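Long-range contacts in B-agarase (Saccharophagus degradans, PDB 4BQ2), which hydrolyses the beta-1,4 linkages of agarose as an exo-acting beta-agarase of glycoside hydrolase family 50: residues G80-Q85 with A176-T181; L88-Q93 with K159-S164; V129-L134 with A365-L370; G137-P142 with D712-N717; Q151-W156 with Y663-I668. One frame throughout, in Å; residues are numbered along the deposited sequence.

Contact 1: G80-Q85 with A176-T181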
# COMPACT_ATOMS: atom_id res chain seq x y z
N GLY A 80 -15.23 3.08 -24.58
CA GLY A 80 -14.22 2.24 -25.19
C GLY A 80 -13.97 0.94 -24.45
O GLY A 80 -14.89 0.30 -23.93
N ASP A 81 -12.71 0.55 -24.41
CA ASP A 81 -12.33 -0.77 -23.95
C ASP A 81 -11.99 -0.80 -22.45
O ASP A 81 -12.05 -1.86 -21.84
CB ASP A 81 -11.13 -1.30 -24.77
CG ASP A 81 -11.50 -1.67 -26.21
OD1 ASP A 81 -12.68 -1.96 -26.48
OD2 ASP A 81 -10.60 -1.70 -27.09
N HIS A 82 -11.64 0.34 -21.87
CA HIS A 82 -11.07 0.33 -20.51
C HIS A 82 -11.85 1.17 -19.52
O HIS A 82 -12.35 2.22 -19.88
CB HIS A 82 -9.64 0.81 -20.57
CG HIS A 82 -8.82 0.02 -21.52
ND1 HIS A 82 -8.38 -1.26 -21.23
CD2 HIS A 82 -8.41 0.28 -22.78
CE1 HIS A 82 -7.71 -1.73 -22.26
NE2 HIS A 82 -7.70 -0.82 -23.21
N SER A 83 -11.94 0.69 -18.28
CA SER A 83 -12.44 1.50 -17.19
C SER A 83 -11.36 2.51 -16.87
O SER A 83 -10.21 2.34 -17.29
CB SER A 83 -12.78 0.66 -15.94
OG SER A 83 -11.61 0.13 -15.37
N THR A 84 -11.73 3.54 -16.11
CA THR A 84 -10.88 4.66 -15.77
C THR A 84 -10.92 4.90 -14.28
O THR A 84 -11.99 5.04 -13.71
CB THR A 84 -11.41 5.96 -16.47
OG1 THR A 84 -11.52 5.74 -17.87
CG2 THR A 84 -10.49 7.15 -16.20
N GLN A 85 -9.75 4.95 -13.63
CA GLN A 85 -9.68 5.35 -12.24
C GLN A 85 -9.33 6.85 -12.23
O GLN A 85 -8.23 7.24 -12.65
CB GLN A 85 -8.65 4.54 -11.44
CG GLN A 85 -8.47 5.09 -10.02
CD GLN A 85 -7.47 4.33 -9.19
OE1 GLN A 85 -6.81 3.40 -9.68
NE2 GLN A 85 -7.28 4.77 -7.94
N ALA A 176 -1.29 5.18 -16.35
CA ALA A 176 -2.08 4.21 -17.06
C ALA A 176 -1.23 3.43 -18.08
O ALA A 176 -0.10 3.87 -18.45
CB ALA A 176 -3.25 4.91 -17.75
N MET A 177 -1.75 2.29 -18.53
CA MET A 177 -1.14 1.52 -19.61
C MET A 177 -1.88 1.70 -20.91
O MET A 177 -1.42 1.22 -21.94
CB MET A 177 -1.12 0.04 -19.27
CG MET A 177 -0.32 -0.29 -18.01
SD MET A 177 1.46 -0.12 -18.24
CE MET A 177 1.77 1.42 -17.43
N HIS A 178 -3.01 2.42 -20.86
CA HIS A 178 -3.88 2.62 -22.02
C HIS A 178 -4.40 4.04 -22.01
O HIS A 178 -4.56 4.64 -20.94
CB HIS A 178 -5.11 1.72 -21.92
CG HIS A 178 -4.81 0.27 -21.72
ND1 HIS A 178 -4.22 -0.51 -22.69
CD2 HIS A 178 -5.09 -0.56 -20.69
CE1 HIS A 178 -4.13 -1.76 -22.25
NE2 HIS A 178 -4.64 -1.81 -21.04
N ASP A 179 -4.72 4.56 -23.19
CA ASP A 179 -5.51 5.78 -23.30
C ASP A 179 -6.88 5.52 -22.68
O ASP A 179 -7.46 4.48 -22.92
CB ASP A 179 -5.73 6.14 -24.78
CG ASP A 179 -4.45 6.66 -25.45
OD1 ASP A 179 -3.51 7.04 -24.72
OD2 ASP A 179 -4.42 6.72 -26.69
N LYS A 180 -7.34 6.47 -21.86
CA LYS A 180 -8.63 6.43 -21.19
C LYS A 180 -9.50 7.59 -21.77
O LYS A 180 -9.01 8.68 -22.04
CB LYS A 180 -8.48 6.62 -19.66
CG LYS A 180 -7.61 5.58 -18.94
CD LYS A 180 -8.03 4.16 -19.30
CE LYS A 180 -7.17 3.05 -18.64
NZ LYS A 180 -7.27 3.12 -17.14
N THR A 181 -10.79 7.35 -21.94
CA THR A 181 -11.71 8.41 -22.43
C THR A 181 -12.99 8.38 -21.58
O THR A 181 -13.55 7.30 -21.36
CB THR A 181 -12.08 8.18 -23.92
OG1 THR A 181 -10.88 8.13 -24.70
CG2 THR A 181 -13.02 9.32 -24.47
O HOH W 1 -11.65 4.36 -21.49
O HOH W 2 -7.06 4.92 -15.17

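Contact 2: L88-Q93 with K159-S164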
# COMPACT_ATOMS: atom_id res chain seq x y z
N LEU A 88 -9.60 12.59 -7.88
CA LEU A 88 -10.21 13.88 -7.73
C LEU A 88 -9.42 14.60 -6.63
O LEU A 88 -9.39 14.13 -5.50
CB LEU A 88 -11.70 13.74 -7.35
CG LEU A 88 -12.31 15.04 -6.83
CD1 LEU A 88 -12.54 16.02 -7.99
CD2 LEU A 88 -13.62 14.78 -6.04
N ASP A 89 -8.76 15.70 -7.01
CA ASP A 89 -8.02 16.52 -6.06
C ASP A 89 -8.69 17.88 -6.06
O ASP A 89 -8.89 18.47 -7.11
CB ASP A 89 -6.57 16.69 -6.52
CG ASP A 89 -5.76 15.40 -6.41
OD1 ASP A 89 -5.29 15.11 -5.30
OD2 ASP A 89 -5.62 14.67 -7.43
N VAL A 90 -9.03 18.35 -4.86
CA VAL A 90 -9.71 19.62 -4.71
C VAL A 90 -8.80 20.44 -3.81
O VAL A 90 -8.43 20.00 -2.72
CB VAL A 90 -11.11 19.43 -4.09
CG1 VAL A 90 -11.79 20.77 -3.88
CG2 VAL A 90 -11.98 18.55 -4.98
N THR A 91 -8.39 21.62 -4.31
CA THR A 91 -7.42 22.49 -3.62
C THR A 91 -8.08 23.82 -3.23
O THR A 91 -8.82 24.41 -4.02
CB THR A 91 -6.18 22.73 -4.50
OG1 THR A 91 -5.59 21.46 -4.82
CG2 THR A 91 -5.10 23.54 -3.77
N ASP A 92 -7.88 24.25 -1.99
CA ASP A 92 -8.43 25.52 -1.54
C ASP A 92 -7.39 26.64 -1.66
O ASP A 92 -6.23 26.41 -2.01
CB ASP A 92 -9.11 25.44 -0.16
CG ASP A 92 -8.13 25.27 1.00
OD1 ASP A 92 -6.93 25.65 0.92
OD2 ASP A 92 -8.58 24.76 2.04
N GLN A 93 -7.83 27.86 -1.39
CA GLN A 93 -6.99 29.04 -1.60
C GLN A 93 -5.77 29.11 -0.71
O GLN A 93 -4.88 29.93 -0.95
CB GLN A 93 -7.82 30.31 -1.41
CG GLN A 93 -8.31 30.54 -0.00
CD GLN A 93 -9.33 31.66 0.03
OE1 GLN A 93 -9.38 32.48 -0.89
NE2 GLN A 93 -10.19 31.67 1.04
N LYS A 159 -9.51 16.83 5.36
CA LYS A 159 -10.95 16.54 5.40
C LYS A 159 -11.85 17.79 5.34
O LYS A 159 -12.97 17.75 4.78
CB LYS A 159 -11.32 15.72 6.64
CG LYS A 159 -11.12 14.21 6.46
CD LYS A 159 -9.74 13.74 6.93
CE LYS A 159 -9.71 12.20 7.08
NZ LYS A 159 -8.47 11.76 7.82
N ASN A 160 -11.39 18.88 5.93
CA ASN A 160 -12.15 20.13 5.89
C ASN A 160 -11.37 21.27 5.27
O ASN A 160 -10.54 21.92 5.93
CB ASN A 160 -12.64 20.46 7.29
CG ASN A 160 -13.61 19.42 7.79
OD1 ASN A 160 -14.73 19.30 7.28
ND2 ASN A 160 -13.15 18.59 8.72
N LEU A 161 -11.64 21.48 3.99
CA LEU A 161 -11.06 22.54 3.19
C LEU A 161 -11.68 23.89 3.57
O LEU A 161 -12.73 23.92 4.20
CB LEU A 161 -11.27 22.28 1.69
CG LEU A 161 -10.56 21.07 1.06
CD1 LEU A 161 -10.78 21.07 -0.44
CD2 LEU A 161 -9.06 21.06 1.39
N ASP A 162 -11.02 24.99 3.17
CA ASP A 162 -11.59 26.34 3.31
C ASP A 162 -12.57 26.58 2.17
O ASP A 162 -12.20 27.02 1.08
CB ASP A 162 -10.45 27.40 3.30
CG ASP A 162 -10.95 28.84 3.44
OD1 ASP A 162 -12.17 29.09 3.63
OD2 ASP A 162 -10.09 29.73 3.35
N LEU A 163 -13.84 26.28 2.44
CA LEU A 163 -14.92 26.40 1.46
C LEU A 163 -15.14 27.84 0.97
O LEU A 163 -15.70 28.06 -0.12
CB LEU A 163 -16.21 25.79 2.03
CG LEU A 163 -16.10 24.27 2.27
CD1 LEU A 163 -17.48 23.65 2.52
CD2 LEU A 163 -15.43 23.55 1.10
N SER A 164 -14.65 28.81 1.74
CA SER A 164 -14.77 30.22 1.31
C SER A 164 -13.86 30.51 0.12
O SER A 164 -14.08 31.49 -0.58
CB SER A 164 -14.53 31.19 2.48
OG SER A 164 -13.19 31.16 2.95
O HOH W 3 -11.97 33.96 2.16

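Contact 3: V129-L134 with A365-L370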
# COMPACT_ATOMS: atom_id res chain seq x y z
N VAL A 129 -1.85 13.83 12.01
CA VAL A 129 -1.55 14.07 10.58
C VAL A 129 -1.38 12.76 9.77
O VAL A 129 -1.79 12.68 8.61
CB VAL A 129 -0.33 15.03 10.40
CG1 VAL A 129 0.96 14.43 10.97
CG2 VAL A 129 -0.16 15.45 8.94
N ASN A 130 -0.80 11.74 10.40
CA ASN A 130 -0.62 10.43 9.74
C ASN A 130 -1.85 9.53 9.80
O ASN A 130 -1.79 8.37 9.37
CB ASN A 130 0.58 9.69 10.34
CG ASN A 130 1.90 10.32 9.96
OD1 ASN A 130 1.95 11.18 9.07
ND2 ASN A 130 2.97 9.90 10.62
N ASP A 131 -2.95 10.06 10.34
CA ASP A 131 -4.21 9.32 10.36
C ASP A 131 -5.01 9.59 9.09
O ASP A 131 -5.74 10.60 9.01
CB ASP A 131 -5.04 9.64 11.62
CG ASP A 131 -6.32 8.83 11.67
OD1 ASP A 131 -6.43 7.88 10.85
OD2 ASP A 131 -7.21 9.13 12.49
N LEU A 132 -4.87 8.70 8.10
CA LEU A 132 -5.59 8.85 6.82
C LEU A 132 -7.05 8.38 6.90
O LEU A 132 -7.79 8.56 5.97
CB LEU A 132 -4.86 8.11 5.68
CG LEU A 132 -3.37 8.50 5.58
CD1 LEU A 132 -2.67 7.79 4.43
CD2 LEU A 132 -3.20 10.01 5.45
N ASN A 133 -7.43 7.74 7.99
CA ASN A 133 -8.77 7.20 8.14
C ASN A 133 -9.82 8.25 8.45
O ASN A 133 -9.49 9.37 8.81
CB ASN A 133 -8.78 6.19 9.30
CG ASN A 133 -7.77 5.10 9.09
OD1 ASN A 133 -6.81 4.95 9.88
ND2 ASN A 133 -7.94 4.36 8.02
N LEU A 134 -11.09 7.85 8.34
CA LEU A 134 -12.18 8.61 8.93
C LEU A 134 -12.28 8.23 10.42
O LEU A 134 -11.58 7.31 10.88
CB LEU A 134 -13.47 8.34 8.16
CG LEU A 134 -13.38 8.90 6.74
CD1 LEU A 134 -14.24 8.17 5.74
CD2 LEU A 134 -13.64 10.40 6.68
N ALA A 365 -1.17 0.91 17.72
CA ALA A 365 -1.79 1.05 16.41
C ALA A 365 -1.07 2.19 15.73
O ALA A 365 -0.55 3.08 16.41
CB ALA A 365 -3.27 1.37 16.54
N HIS A 366 -1.04 2.20 14.40
CA HIS A 366 -0.42 3.33 13.69
C HIS A 366 -1.41 4.49 13.70
O HIS A 366 -1.03 5.64 13.97
CB HIS A 366 -0.05 2.96 12.26
CG HIS A 366 0.26 4.14 11.38
ND1 HIS A 366 1.54 4.64 11.23
CD2 HIS A 366 -0.54 4.89 10.59
CE1 HIS A 366 1.51 5.65 10.36
NE2 HIS A 366 0.26 5.81 9.96
N SER A 367 -2.67 4.19 13.42
CA SER A 367 -3.70 5.23 13.36
C SER A 367 -5.06 4.59 13.55
O SER A 367 -5.20 3.38 13.42
CB SER A 367 -3.63 5.95 12.01
OG SER A 367 -3.86 5.03 10.96
N GLY A 368 -6.06 5.42 13.87
CA GLY A 368 -7.42 4.94 14.12
C GLY A 368 -7.89 5.51 15.46
O GLY A 368 -7.11 6.16 16.16
N PRO A 369 -9.17 5.28 15.82
CA PRO A 369 -9.74 5.87 17.05
C PRO A 369 -9.18 5.23 18.32
O PRO A 369 -9.28 5.82 19.40
CB PRO A 369 -11.24 5.59 16.92
CG PRO A 369 -11.36 4.44 15.97
CD PRO A 369 -10.17 4.53 15.04
N LEU A 370 -8.59 4.05 18.22
CA LEU A 370 -8.04 3.38 19.42
C LEU A 370 -6.55 3.11 19.31
O LEU A 370 -6.06 2.74 18.24
CB LEU A 370 -8.76 2.07 19.68
CG LEU A 370 -10.28 2.14 19.82
CD1 LEU A 370 -10.85 0.73 19.71
CD2 LEU A 370 -10.68 2.79 21.14

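Contact 4: G137-P142 with D712-N717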
# COMPACT_ATOMS: atom_id res chain seq x y z
N GLY A 137 -12.36 4.69 12.00
CA GLY A 137 -11.23 3.76 11.88
C GLY A 137 -11.30 2.91 10.62
O GLY A 137 -10.61 1.88 10.53
N LEU A 138 -12.11 3.36 9.66
CA LEU A 138 -12.15 2.81 8.32
C LEU A 138 -11.47 3.81 7.38
O LEU A 138 -11.66 5.02 7.54
CB LEU A 138 -13.61 2.65 7.90
CG LEU A 138 -14.29 1.34 8.34
CD1 LEU A 138 -14.43 1.26 9.85
CD2 LEU A 138 -15.63 1.23 7.65
N ARG A 139 -10.67 3.32 6.41
CA ARG A 139 -9.99 4.22 5.47
C ARG A 139 -11.02 4.96 4.63
O ARG A 139 -10.84 6.10 4.28
CB ARG A 139 -9.02 3.45 4.53
CG ARG A 139 -8.16 4.39 3.67
CD ARG A 139 -7.38 5.37 4.56
NE ARG A 139 -6.64 4.67 5.63
CZ ARG A 139 -5.37 4.29 5.56
NH1 ARG A 139 -4.63 4.57 4.48
NH2 ARG A 139 -4.83 3.66 6.60
N SER A 140 -12.12 4.27 4.31
CA SER A 140 -13.28 4.91 3.74
C SER A 140 -14.50 4.24 4.33
O SER A 140 -14.50 3.02 4.65
CB SER A 140 -13.29 4.80 2.21
OG SER A 140 -13.99 5.90 1.64
N ASN A 141 -15.54 5.04 4.48
CA ASN A 141 -16.74 4.64 5.16
C ASN A 141 -17.80 4.14 4.23
O ASN A 141 -17.81 4.48 3.04
CB ASN A 141 -17.32 5.85 5.95
CG ASN A 141 -16.74 5.98 7.34
OD1 ASN A 141 -16.08 5.06 7.83
ND2 ASN A 141 -16.97 7.12 7.99
N PRO A 142 -18.76 3.38 4.79
CA PRO A 142 -19.97 3.18 4.01
C PRO A 142 -20.61 4.54 3.79
O PRO A 142 -20.32 5.47 4.55
CB PRO A 142 -20.85 2.28 4.92
CG PRO A 142 -20.25 2.36 6.27
CD PRO A 142 -18.80 2.76 6.12
N ASP A 712 -4.06 0.02 11.09
CA ASP A 712 -4.21 1.37 10.58
C ASP A 712 -5.49 1.65 9.81
O ASP A 712 -5.59 2.69 9.14
CB ASP A 712 -2.99 1.68 9.68
CG ASP A 712 -3.04 0.93 8.38
OD1 ASP A 712 -3.94 0.04 8.24
OD2 ASP A 712 -2.20 1.24 7.49
N GLY A 713 -6.44 0.70 9.83
CA GLY A 713 -7.77 0.89 9.24
C GLY A 713 -7.89 0.65 7.74
O GLY A 713 -8.97 0.83 7.17
N GLU A 714 -6.81 0.27 7.07
CA GLU A 714 -6.97 -0.14 5.66
C GLU A 714 -8.05 -1.25 5.62
O GLU A 714 -7.97 -2.24 6.39
CB GLU A 714 -5.66 -0.66 5.05
CG GLU A 714 -4.60 0.43 4.80
CD GLU A 714 -3.36 -0.10 4.12
OE1 GLU A 714 -3.35 -1.29 3.69
OE2 GLU A 714 -2.38 0.68 3.97
N ASN A 715 -9.00 -1.09 4.71
CA ASN A 715 -10.19 -1.93 4.61
C ASN A 715 -10.47 -2.31 3.18
O ASN A 715 -11.60 -2.16 2.69
CB ASN A 715 -11.43 -1.22 5.27
CG ASN A 715 -11.80 0.11 4.59
OD1 ASN A 715 -11.00 0.72 3.87
ND2 ASN A 715 -13.05 0.55 4.81
N TYR A 716 -9.44 -2.79 2.48
CA TYR A 716 -9.46 -2.90 1.03
C TYR A 716 -9.81 -4.27 0.43
O TYR A 716 -9.47 -5.30 1.00
CB TYR A 716 -8.05 -2.55 0.50
CG TYR A 716 -7.44 -1.20 0.87
CD1 TYR A 716 -8.24 -0.09 1.16
CD2 TYR A 716 -6.05 -1.03 0.85
CE1 TYR A 716 -7.69 1.14 1.48
CE2 TYR A 716 -5.47 0.21 1.13
CZ TYR A 716 -6.28 1.29 1.44
OH TYR A 716 -5.71 2.52 1.72
N ASN A 717 -10.35 -4.26 -0.79
CA ASN A 717 -10.53 -5.48 -1.58
C ASN A 717 -9.27 -5.79 -2.33
O ASN A 717 -9.20 -5.62 -3.53
CB ASN A 717 -11.72 -5.35 -2.55
CG ASN A 717 -11.84 -6.56 -3.50
OD1 ASN A 717 -11.53 -7.73 -3.13
ND2 ASN A 717 -12.24 -6.29 -4.72
O HOH W 4 -1.91 3.24 4.68
O HOH W 5 -1.75 4.02 7.44

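Contact 5: Q151-W156 with Y663-I668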
# COMPACT_ATOMS: atom_id res chain seq x y z
N GLN A 151 -20.25 7.18 -4.17
CA GLN A 151 -19.42 8.09 -3.36
C GLN A 151 -17.95 7.93 -3.76
O GLN A 151 -17.43 6.80 -3.73
CB GLN A 151 -19.61 7.82 -1.85
CG GLN A 151 -18.82 8.84 -1.05
CD GLN A 151 -19.06 8.87 0.44
OE1 GLN A 151 -19.35 7.85 1.08
NE2 GLN A 151 -18.85 10.03 1.01
N PHE A 152 -17.28 9.02 -4.16
CA PHE A 152 -15.83 8.97 -4.38
C PHE A 152 -15.21 8.45 -3.09
O PHE A 152 -15.64 8.83 -1.96
CB PHE A 152 -15.25 10.36 -4.66
CG PHE A 152 -15.10 10.72 -6.13
CD1 PHE A 152 -13.92 10.44 -6.82
CD2 PHE A 152 -16.11 11.44 -6.79
CE1 PHE A 152 -13.76 10.81 -8.17
CE2 PHE A 152 -15.96 11.80 -8.13
CZ PHE A 152 -14.78 11.50 -8.82
N VAL A 153 -14.20 7.60 -3.21
CA VAL A 153 -13.66 6.93 -2.04
C VAL A 153 -12.59 7.79 -1.42
O VAL A 153 -11.75 8.35 -2.14
CB VAL A 153 -13.04 5.59 -2.44
CG1 VAL A 153 -12.41 4.85 -1.27
CG2 VAL A 153 -14.09 4.72 -3.12
N TRP A 154 -12.52 7.83 -0.09
CA TRP A 154 -11.49 8.61 0.56
C TRP A 154 -10.12 7.97 0.36
O TRP A 154 -9.97 6.76 0.55
CB TRP A 154 -11.76 8.72 2.07
CG TRP A 154 -10.72 9.55 2.75
CD1 TRP A 154 -9.74 9.12 3.59
CD2 TRP A 154 -10.57 10.96 2.63
NE1 TRP A 154 -8.96 10.18 4.00
CE2 TRP A 154 -9.45 11.32 3.42
CE3 TRP A 154 -11.26 11.97 1.93
CZ2 TRP A 154 -9.02 12.66 3.56
CZ3 TRP A 154 -10.83 13.32 2.06
CH2 TRP A 154 -9.71 13.64 2.87
N MET A 155 -9.12 8.80 0.01
CA MET A 155 -7.74 8.37 -0.17
C MET A 155 -6.84 9.01 0.88
O MET A 155 -6.25 8.31 1.75
CB MET A 155 -7.26 8.67 -1.61
CG MET A 155 -8.11 7.99 -2.68
SD MET A 155 -7.99 6.18 -2.67
CE MET A 155 -6.49 5.98 -3.63
N TRP A 156 -6.71 10.34 0.84
CA TRP A 156 -5.86 11.05 1.82
C TRP A 156 -6.07 12.54 1.67
O TRP A 156 -6.67 13.00 0.69
CB TRP A 156 -4.36 10.75 1.58
CG TRP A 156 -4.00 10.75 0.12
CD1 TRP A 156 -3.82 11.83 -0.69
CD2 TRP A 156 -3.79 9.60 -0.69
NE1 TRP A 156 -3.51 11.42 -1.97
CE2 TRP A 156 -3.50 10.05 -2.00
CE3 TRP A 156 -3.83 8.21 -0.45
CZ2 TRP A 156 -3.24 9.17 -3.06
CZ3 TRP A 156 -3.59 7.33 -1.52
CH2 TRP A 156 -3.29 7.82 -2.80
N TYR A 663 -16.05 -1.43 1.27
CA TYR A 663 -16.25 0.02 1.21
C TYR A 663 -15.13 0.75 0.49
O TYR A 663 -15.23 1.95 0.28
CB TYR A 663 -16.31 0.58 2.62
CG TYR A 663 -17.33 -0.11 3.51
CD1 TYR A 663 -18.61 -0.38 3.03
CD2 TYR A 663 -17.02 -0.45 4.83
CE1 TYR A 663 -19.57 -0.98 3.83
CE2 TYR A 663 -17.97 -1.07 5.63
CZ TYR A 663 -19.24 -1.33 5.13
OH TYR A 663 -20.19 -1.95 5.94
N HIS A 664 -14.06 0.04 0.16
CA HIS A 664 -12.86 0.68 -0.39
C HIS A 664 -12.17 -0.35 -1.25
O HIS A 664 -11.90 -1.47 -0.79
CB HIS A 664 -11.94 1.10 0.76
CG HIS A 664 -10.92 2.14 0.38
ND1 HIS A 664 -10.16 2.06 -0.77
CD2 HIS A 664 -10.52 3.26 1.02
CE1 HIS A 664 -9.37 3.12 -0.84
NE2 HIS A 664 -9.57 3.86 0.23
N PRO A 665 -11.93 -0.00 -2.51
CA PRO A 665 -11.28 -0.93 -3.42
C PRO A 665 -9.80 -1.15 -3.10
O PRO A 665 -9.29 -2.24 -3.35
CB PRO A 665 -11.47 -0.30 -4.79
CG PRO A 665 -11.93 1.08 -4.57
CD PRO A 665 -12.28 1.29 -3.14
N GLY A 666 -9.16 -0.17 -2.46
CA GLY A 666 -7.71 -0.16 -2.30
C GLY A 666 -7.07 1.01 -3.06
O GLY A 666 -7.74 1.97 -3.39
N LEU A 667 -5.77 0.91 -3.36
CA LEU A 667 -5.06 2.01 -4.05
C LEU A 667 -5.36 2.20 -5.55
O LEU A 667 -5.35 3.31 -6.09
CB LEU A 667 -3.53 1.90 -3.79
CG LEU A 667 -3.21 2.15 -2.30
CD1 LEU A 667 -1.80 1.76 -1.91
CD2 LEU A 667 -3.49 3.62 -1.92
N ILE A 668 -5.63 1.11 -6.23
CA ILE A 668 -5.88 1.14 -7.65
C ILE A 668 -7.21 0.43 -7.85
O ILE A 668 -7.48 -0.58 -7.20
CB ILE A 668 -4.75 0.45 -8.47
CG1 ILE A 668 -3.43 1.26 -8.35
CG2 ILE A 668 -5.20 0.24 -9.92
CD1 ILE A 668 -3.41 2.65 -9.03

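Contact 1: G80-Q85 with A176-T181
H82 and H178 form an offset stack, their ring centroids 3.7 Å apart and their planes only 11° from parallel. CE1 of H82 sits over the centre of the H178 imidazole, and H178 CB in turn lies over the H82 face in a CH-pi contact, so the two residues overlap along ring and CB alike. D81 CB and M177 CB cover the outer faces of the pair, while NE2 of H178 is hydrogen-bonded to D682 on helix 673-688. The contact joins the chain leading into strands 84-92 and 180-191 in the CBM-like domain, two strands that do not pair with each other. Polar bonds converge instead on one amine. K180, bent at chi2 (-51°) and chi4 (62°), places NZ 3.0 Å from S83 O, in the carbonyl plane; NZ also donates to a water 2.7 Å away, which accepts from Q85 N as well, and makes a salt bridge with E631. A second water links H82 O, at 2.8 Å, to T181 N, at 3.1 Å. In the packing, K180 CD and CE run past H82 CB, and T84 OG1 lies 3.6 Å from K180 CB; that hydroxyl is hydrogen-bonded to S78.

Contact 2: L88-Q93 with K159-S164
With CG of D92 set between its backbone N and carbonyl carbon (chi1 71°), the carboxylate of the last strand residue swings against D162. D162, by contrast, has its CG turned fully away from its own N (chi1 -180°), which sends its carboxylate on toward the extended side chain of Q93. D92 OD2 takes the amide proton of D162 N at 2.7 Å, on the anti side and almost perfectly straight. Q93 NE2 donates to D162 OD2 at 3.0 Å; the acceptor lies in the amide plane of Q93, yet the N-H comes down from above the carboxylate plane. A water accepts from Q93 NE2 and donates to S164 OG. D162 OD1 receives S164 N at 3.1 Å, an Asx turn that shapes the loop before strand 166-174. Toward the interior, V90 CG1 meets L161 CD1 at 3.6 Å, with F98 also packed on both side chains. Here the end of strand 84-92 is tied to the loop leaving strand 150-155 in the CBM-like domain. D92 OD1 accepts from N94 N and A96 N, and D162 OD2 from N94 ND2. D92 OD2 and D162 OD2 lie 5.4 Å apart; these donors would offset that repulsion and probably favour the ionised forms.

Contact 3: V129-L134 with A365-L370
S367 and D131 lie closest in backbone terms, and S367 CB rests 3.6 Å from D131 OD1. Beside them, H366 NE2 gives a weak, bent hydrogen bond to N130 O at 3.3 Å, with the angle at hydrogen only 134°. H366 NE2 also lies 3.9 Å from N130 CB. A chi1 of 166° extends the H366 side chain away from its own N and brings the end of the ring to N130, where NE2 meets both the carbonyl and CB. Further on, the side-chain amide of N133 stands next to the S367 hydroxyl.

In the next shell, D131 OD1 accepts from N133 N at 3.0 Å, approached from above the carboxylate plane, while OD2 is hydrogen-bonded to S126. N130 ND2 is bound to D449 O, and W451 and F450 meet the H366 ring. N133 O accepts from K159 NZ, in the loop after strand 150-155. Between D131 and N133 the chain thus makes an Asx turn, and this turn belongs to the long excursion between strands 110-115 and 150-155, docking on the loop that joins the antiparallel neighbours 359-362 and 373-376.

Contact 4: G137-P142 with D712-N717
R139 grips the D712 end of its partner loop: NH2 donates to D712 O at 2.8 Å, the oxygen lying in the guanidinium plane although the N-H meets the carbonyl from 41° above its plane. A long salt bridge, 3.7 Å, runs from R139 NH2 to D712 OD2, and one water joins that same pair. Another water spans R139 NH1 and E714 OE2. The backbones are joined by R139 N to G713 O at 3.1 Å, while N715 ND2 reaches S140 O at 2.9 Å, in the carbonyl plane. D712 OD1 closes an Asx turn by accepting E714 N, and is salt-bridged to R709. Around these bonds, E714 CG covers one guanidinium face, 3.7 Å from R139 NH2, and R139 CG lies at the Y716 ring edge, 3.9 Å from Y716 CE1. G137 O presses on G713 CA at 3.3 Å. Between CBM-like domain and partner loop, D712, directly at long range and through water, and E714, through water, probably balance the buried cation; N715 OD1 is buried without a polar partner in the model.

Contact 5: Q151-W156 with Y663-I668
This is a buried, mainly apolar contact in which V153 and M155 of strand 150-155 in the CBM-like domain, with W156 at the following corner, meet H664, P665 and L667 in the loop between strand 648-652 and helix 673-688. H664 stands at its middle. V153 CG1 sits squarely over the H664 imidazole, 3.3 Å from the centroid and 7° off the normal, a close CH-pi contact, and V153 CG2 reaches P665 CD at 3.9 Å. The chi1 of -161° swings the H664 ring away from its own N and turns NE2 to W154 O, a weak bond of 2.9 Å bent to 128°. The second ring nitrogen, H664 ND1, accepts from G666 N at 3.0 Å; both nitrogens are engaged, which would restrict the rotation of the imidazole. M155 SD approaches obliquely, 3.8 Å from H664 CE1, and the folded methionine carries CE to L667 O. L667 CD2 meets the edge of the W156 indole, 3.7 Å from W156 CZ3. A classic beta bulge, with M155 and W156 both set opposite T99, lies where the chain turns its corner. The strand lies between 97-104 and 110-115, with Q85 of strand 84-92 bonded to L667 O, Y716 meeting the H664 ring, and helix 673-688 following a few residues on.

From the N terminus, contact 1 closes the loop from 80-85 to 176-181, and contact 2 is nested inside it; both use strand 84-92 and stay within the CBM-like domain. The excursion between strands 110-115 and 150-155 then opens two wider closures: contact 3 reaches forward to 365-370 and contact 4 to 712-717, crossing each other as well as contacts 1 and 2. Contact 5, from 151-156 to 663-668, nests inside contact 4 but crosses the other three. Direct touches join them: Q85 links contacts 1 and 5, K159 links 2 and 3, and the S140-W154 bond links 4 and 5. Together contacts 3 to 5 fasten the CBM-like domain to loops spread over the rest of the chain.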